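Local coordinates for hypothetical protein, haloacid dehalogenase-like hydrolase (Bacillus subtilis, PDB 1NRW) that removes phosphate in vitro from phosphorylated five- and six-carbon sugars and nucleoside monophosphates, with magnesium as cofactor, at residues I9-T14 with V42-A47; A236-S241 with V255-A260. All coordinates share one frame; numbering follows the deposited sequence.

Contact 1: I9-T14 with V42-A47; sequences IDLDGT and VSTGRA. With CA (calcium ion), chain D; PO4 (phosphate ion), chain B.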
loop_
_atom_site.group_PDB
_atom_site.type_symbol
_atom_site.label_atom_id
_atom_site.label_comp_id
_atom_site.label_asym_id
_atom_site.label_seq_id
_atom_site.Cartn_x
_atom_site.Cartn_y
_atom_site.Cartn_z
ATOM N N ILE A 9 9.482 2.954 3.393
ATOM C CA ILE A 9 9.626 2.366 2.060
ATOM C C ILE A 9 8.343 1.717 1.545
ATOM O O ILE A 9 7.808 0.815 2.181
ATOM C CB ILE A 9 10.733 1.277 2.082
ATOM C CG1 ILE A 9 12.006 1.850 2.709
ATOM C CG2 ILE A 9 11.017 0.769 0.669
ATOM C CD1 ILE A 9 13.111 0.820 2.912
ATOM N N ASP A 10 7.862 2.177 0.397
ATOM C CA ASP A 10 6.659 1.615 -0.213
ATOM C C ASP A 10 6.967 0.170 -0.619
ATOM O O ASP A 10 8.121 -0.178 -0.872
ATOM C CB ASP A 10 6.271 2.466 -1.424
ATOM C CG ASP A 10 4.976 2.028 -2.069
ATOM O OD1 ASP A 10 4.172 1.296 -1.451
ATOM O OD2 ASP A 10 4.762 2.452 -3.216
ATOM N N LEU A 11 5.939 -0.675 -0.669
ATOM C CA LEU A 11 6.134 -2.083 -1.012
ATOM C C LEU A 11 6.093 -2.322 -2.521
ATOM O O LEU A 11 7.136 -2.470 -3.157
ATOM C CB LEU A 11 5.070 -2.933 -0.312
ATOM C CG LEU A 11 5.121 -4.451 -0.513
ATOM C CD1 LEU A 11 6.318 -5.065 0.200
ATOM C CD2 LEU A 11 3.820 -5.044 0.020
ATOM N N ASP A 12 4.895 -2.352 -3.100
ATOM C CA ASP A 12 4.757 -2.573 -4.544
ATOM C C ASP A 12 5.442 -1.475 -5.358
ATOM O O ASP A 12 5.413 -0.314 -4.978
ATOM C CB ASP A 12 3.275 -2.624 -4.923
ATOM C CG ASP A 12 2.584 -3.853 -4.381
ATOM O OD1 ASP A 12 2.668 -4.912 -5.030
ATOM O OD2 ASP A 12 1.976 -3.768 -3.295
ATOM N N GLY A 13 6.073 -1.853 -6.468
ATOM C CA GLY A 13 6.725 -0.882 -7.335
ATOM C C GLY A 13 7.897 -0.124 -6.744
ATOM O O GLY A 13 8.478 0.744 -7.401
ATOM N N THR A 14 8.259 -0.459 -5.512
ATOM C CA THR A 14 9.347 0.226 -4.826
ATOM C C THR A 14 10.309 -0.808 -4.246
ATOM O O THR A 14 11.342 -1.099 -4.861
ATOM C CB THR A 14 8.750 1.154 -3.737
ATOM O OG1 THR A 14 7.936 2.144 -4.381
ATOM C CG2 THR A 14 9.837 1.860 -2.927
ATOM N N VAL A 42 8.031 -0.259 6.301
ATOM C CA VAL A 42 7.511 -0.613 4.984
ATOM C C VAL A 42 6.039 -0.206 5.017
ATOM O O VAL A 42 5.297 -0.592 5.928
ATOM C CB VAL A 42 7.673 -2.122 4.711
ATOM C CG1 VAL A 42 6.905 -2.526 3.461
ATOM C CG2 VAL A 42 9.151 -2.441 4.530
ATOM N N SER A 43 5.628 0.581 4.027
ATOM C CA SER A 43 4.267 1.112 3.973
ATOM C C SER A 43 3.496 0.690 2.727
ATOM O O SER A 43 3.938 0.923 1.602
ATOM C CB SER A 43 4.331 2.637 4.052
ATOM O OG SER A 43 3.033 3.203 4.138
ATOM N N THR A 44 2.317 0.114 2.934
ATOM C CA THR A 44 1.520 -0.398 1.825
ATOM C C THR A 44 0.010 -0.250 2.002
ATOM O O THR A 44 -0.483 -0.037 3.108
ATOM C CB THR A 44 1.824 -1.909 1.628
ATOM O OG1 THR A 44 1.096 -2.419 0.503
ATOM C CG2 THR A 44 1.418 -2.701 2.877
ATOM N N GLY A 45 -0.714 -0.367 0.892
ATOM C CA GLY A 45 -2.161 -0.308 0.936
ATOM C C GLY A 45 -2.687 -1.713 1.195
ATOM O O GLY A 45 -3.870 -1.908 1.454
ATOM N N ARG A 46 -1.796 -2.702 1.125
ATOM C CA ARG A 46 -2.183 -4.092 1.356
ATOM C C ARG A 46 -2.313 -4.410 2.844
ATOM O O ARG A 46 -2.093 -3.555 3.697
ATOM C CB ARG A 46 -1.163 -5.044 0.730
ATOM C CG ARG A 46 -1.093 -4.993 -0.796
ATOM C CD ARG A 46 -0.049 -5.974 -1.274
ATOM N NE ARG A 46 0.271 -5.829 -2.689
ATOM C CZ ARG A 46 -0.252 -6.573 -3.659
ATOM N NH1 ARG A 46 -1.138 -7.521 -3.374
ATOM N NH2 ARG A 46 0.143 -6.389 -4.913
ATOM N N ALA A 47 -2.665 -5.654 3.149
ATOM C CA ALA A 47 -2.824 -6.075 4.533
ATOM C C ALA A 47 -1.490 -6.431 5.180
ATOM O O ALA A 47 -0.535 -6.804 4.502
ATOM C CB ALA A 47 -3.766 -7.276 4.600
HETATM CA CA CA D . 3.632 1.456 -5.110
HETATM P P PO4 B . 1.385 -0.377 -2.461
HETATM O O1 PO4 B . 2.430 0.402 -3.153
HETATM O O2 PO4 B . 0.776 0.457 -1.394
HETATM O O3 PO4 B . 0.344 -0.776 -3.440
HETATM O O4 PO4 B . 2.000 -1.584 -1.860
HETATM O O HOH W 1 3.139 0.534 -7.370
#
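With CG of Asp12 anti to its carbonyl carbon (chi1 -69°) and the Arg46 chain extended from CG to NE, carboxylate and guanidinium meet side-on, their planes 33° apart. Arg46 NE donates almost straight to the syn lone pair of Asp12 OD2 at 2.7 Å; Arg46 NH2 reaches Asp12 OD1 from above the carboxylate plane at 2.9 Å. This two-point salt bridge holds the carboxylate with Asp12 OD2 2.6 Å from PO4 O4, and Arg46 NH1 bridges Glu125. An alanine here would probably leave Asp12 and Glu125 without their charged mate and let the Asp12 carboxylate turn more freely. Thr44 OG1 bonds PO4 O4 at 2.7 Å and accepts a hydrogen bond from Arg46 N, an ST turn; Gly45 N donates to PO4 O2. Asp10 to Thr14 form HAD motif I (DxDGT), and Thr44 belongs to motif II. Asp10, probably the nucleophile as in other HAD phosphatases, binds calcium through OD2 at 2.4 Å, its OD1 salt-bridged to Lys217. Leu11 lies alongside Thr44. Ser43 N bonds Ile9 O at 2.9 Å between parallel strands 6-10 and 39-43. Helix 48-55 packs on Val42 and Thr44, helix 245-250 on Asp10 and Ser43, helix 279-286 on Ile9.

Contact 2: A236-S241 with V255-A260; sequences AAVGDS and VAMGNA. With CA (calcium ion), chain D.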
loop_
_atom_site.group_PDB
_atom_site.type_symbol
_atom_site.label_atom_id
_atom_site.label_comp_id
_atom_site.label_asym_id
_atom_site.label_seq_id
_atom_site.Cartn_x
_atom_site.Cartn_y
_atom_site.Cartn_z
ATOM N N ALA A 236 12.946 9.954 5.887
ATOM C CA ALA A 236 12.912 9.927 4.429
ATOM C C ALA A 236 11.840 8.915 4.033
ATOM O O ALA A 236 11.563 7.979 4.784
ATOM C CB ALA A 236 14.264 9.503 3.868
ATOM N N ALA A 237 11.231 9.112 2.869
ATOM C CA ALA A 237 10.199 8.197 2.374
ATOM C C ALA A 237 10.404 8.040 0.876
ATOM O O ALA A 237 10.714 9.012 0.176
ATOM C CB ALA A 237 8.812 8.755 2.658
ATOM N N VAL A 238 10.238 6.818 0.385
ATOM C CA VAL A 238 10.430 6.539 -1.032
ATOM C C VAL A 238 9.238 5.757 -1.584
ATOM O O VAL A 238 8.696 4.883 -0.906
ATOM C CB VAL A 238 11.758 5.747 -1.250
ATOM C CG1 VAL A 238 11.726 4.423 -0.488
ATOM C CG2 VAL A 238 11.996 5.513 -2.721
ATOM N N GLY A 239 8.821 6.091 -2.803
ATOM C CA GLY A 239 7.689 5.409 -3.416
ATOM C C GLY A 239 7.559 5.711 -4.900
ATOM O O GLY A 239 8.284 6.562 -5.425
ATOM N N ASP A 240 6.629 5.031 -5.574
ATOM C CA ASP A 240 6.417 5.219 -7.010
ATOM C C ASP A 240 4.986 5.603 -7.366
ATOM O O ASP A 240 4.746 6.230 -8.393
ATOM C CB ASP A 240 6.731 3.924 -7.767
ATOM C CG ASP A 240 5.754 2.808 -7.434
ATOM O OD1 ASP A 240 5.572 2.564 -6.232
ATOM O OD2 ASP A 240 5.170 2.180 -8.350
ATOM N N SER A 241 4.041 5.219 -6.515
ATOM C CA SER A 241 2.627 5.442 -6.788
ATOM C C SER A 241 1.925 6.603 -6.085
ATOM O O SER A 241 2.415 7.158 -5.104
ATOM C CB SER A 241 1.880 4.138 -6.527
ATOM O OG SER A 241 2.297 3.589 -5.290
ATOM N N VAL A 255 11.646 10.723 -1.716
ATOM C CA VAL A 255 12.363 10.126 -2.842
ATOM C C VAL A 255 11.418 9.405 -3.800
ATOM O O VAL A 255 10.559 8.629 -3.377
ATOM C CB VAL A 255 13.430 9.118 -2.346
ATOM C CG1 VAL A 255 14.240 8.590 -3.526
ATOM C CG2 VAL A 255 14.348 9.786 -1.326
ATOM N N ALA A 256 11.578 9.668 -5.092
ATOM C CA ALA A 256 10.749 9.031 -6.103
ATOM C C ALA A 256 11.525 7.902 -6.774
ATOM O O ALA A 256 12.712 8.043 -7.062
ATOM C CB ALA A 256 10.316 10.049 -7.144
HETATM N N MSE A 257 10.858 6.778 -7.010
HETATM C CA MSE A 257 11.491 5.649 -7.686
HETATM C C MSE A 257 11.677 6.021 -9.159
HETATM O O MSE A 257 10.978 6.898 -9.672
HETATM C CB MSE A 257 10.595 4.405 -7.583
HETATM C CG MSE A 257 10.442 3.873 -6.167
HETATM SE SE MSE A 257 12.133 3.265 -5.463
HETATM C CE MSE A 257 12.539 1.930 -6.811
ATOM N N GLY A 258 12.610 5.358 -9.835
ATOM C CA GLY A 258 12.845 5.649 -11.242
ATOM C C GLY A 258 11.625 5.367 -12.110
ATOM O O GLY A 258 11.423 6.015 -13.139
ATOM N N ASN A 259 10.809 4.407 -11.677
ATOM C CA ASN A 259 9.596 4.010 -12.391
ATOM C C ASN A 259 8.359 4.711 -11.839
ATOM O O ASN A 259 7.229 4.331 -12.153
ATOM C CB ASN A 259 9.398 2.492 -12.272
ATOM C CG ASN A 259 9.456 2.006 -10.826
ATOM O OD1 ASN A 259 10.479 2.139 -10.157
ATOM N ND2 ASN A 259 8.353 1.439 -10.343
ATOM N N ALA A 260 8.568 5.733 -11.017
ATOM C CA ALA A 260 7.458 6.454 -10.405
ATOM C C ALA A 260 6.608 7.249 -11.384
ATOM O O ALA A 260 7.042 7.575 -12.492
ATOM C CB ALA A 260 7.982 7.390 -9.310
HETATM CA CA CA D . 3.632 1.456 -5.110
HETATM O O HOH W 1 3.139 0.534 -7.370
#
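Val238 and Val255 pair where strands 235-239 and 253-256 run parallel, the two strands of a beta-alpha-beta unit whose helix is 245-250, within the Rossmann-like core of the HAD fold. Their side chains lie on the same face of the sheet, and Val238 CG2, anti to its backbone N, comes within 3.9 Å of Val255 CG1. Met257, present as selenomethionine, adds to this patch: its chain bends at chi2 and chi3 and brings SE to 3.5 Å from Val238 CG2. Helix 279-286 lays Met283 on both valines, and Thr14 of helix 11-15 touches Val238 and Met257. Backbone bonds join the two strands. Val255 N bonds Ala237 O at 2.7 Å, Gly239 N bonds Val255 O at 3.1 Å, and Met257 N donates to Gly239 O.

Beyond the strands Asp240 takes over, packed against the type I turn from Met257 to Ala260. Its CB sits 3.7 Å from Ala260 CA and 3.9 Å from Met257 CB. Asp240 CG stands between the backbone N and the carbonyl carbon (chi1 66°), a rotation that carries the carboxylate to the metal, where OD1 also bonds Thr14 OG1. Ser241 OG, bonded to Asn243 and Asp244 as well, is a second ligand from this acidic loop, HAD motif IV. Asp240 OD1 binds the calcium, while Asp240 OD2 instead accepts a hydrogen bond of 2.8 Å from water 1, itself a calcium ligand.

In the fold
Contacts 1 and 2 lie side by side in one sheet, their centres about 11 Å apart, and follow one another along the chain. Strands 6-10 and 235-239 are neighbours, joined by a probable hydrogen bond from Asp10 N to Val238 O at 3.1 Å. Past the strand ends Asn259 ND2 approaches Gly13 O at 3.0 Å, again probably a hydrogen bond, tying the turn of contact 2 to the helix 11-15 region. Both contacts share the calcium: contact 1 supplies Asp10 OD2 and the backbone O of Asp12, contact 2 Asp240 and Ser241, with phosphate and water 1 completing six ligands. The calcium probably occupies the magnesium site. Lys217 and Asn243 also bond the phosphate.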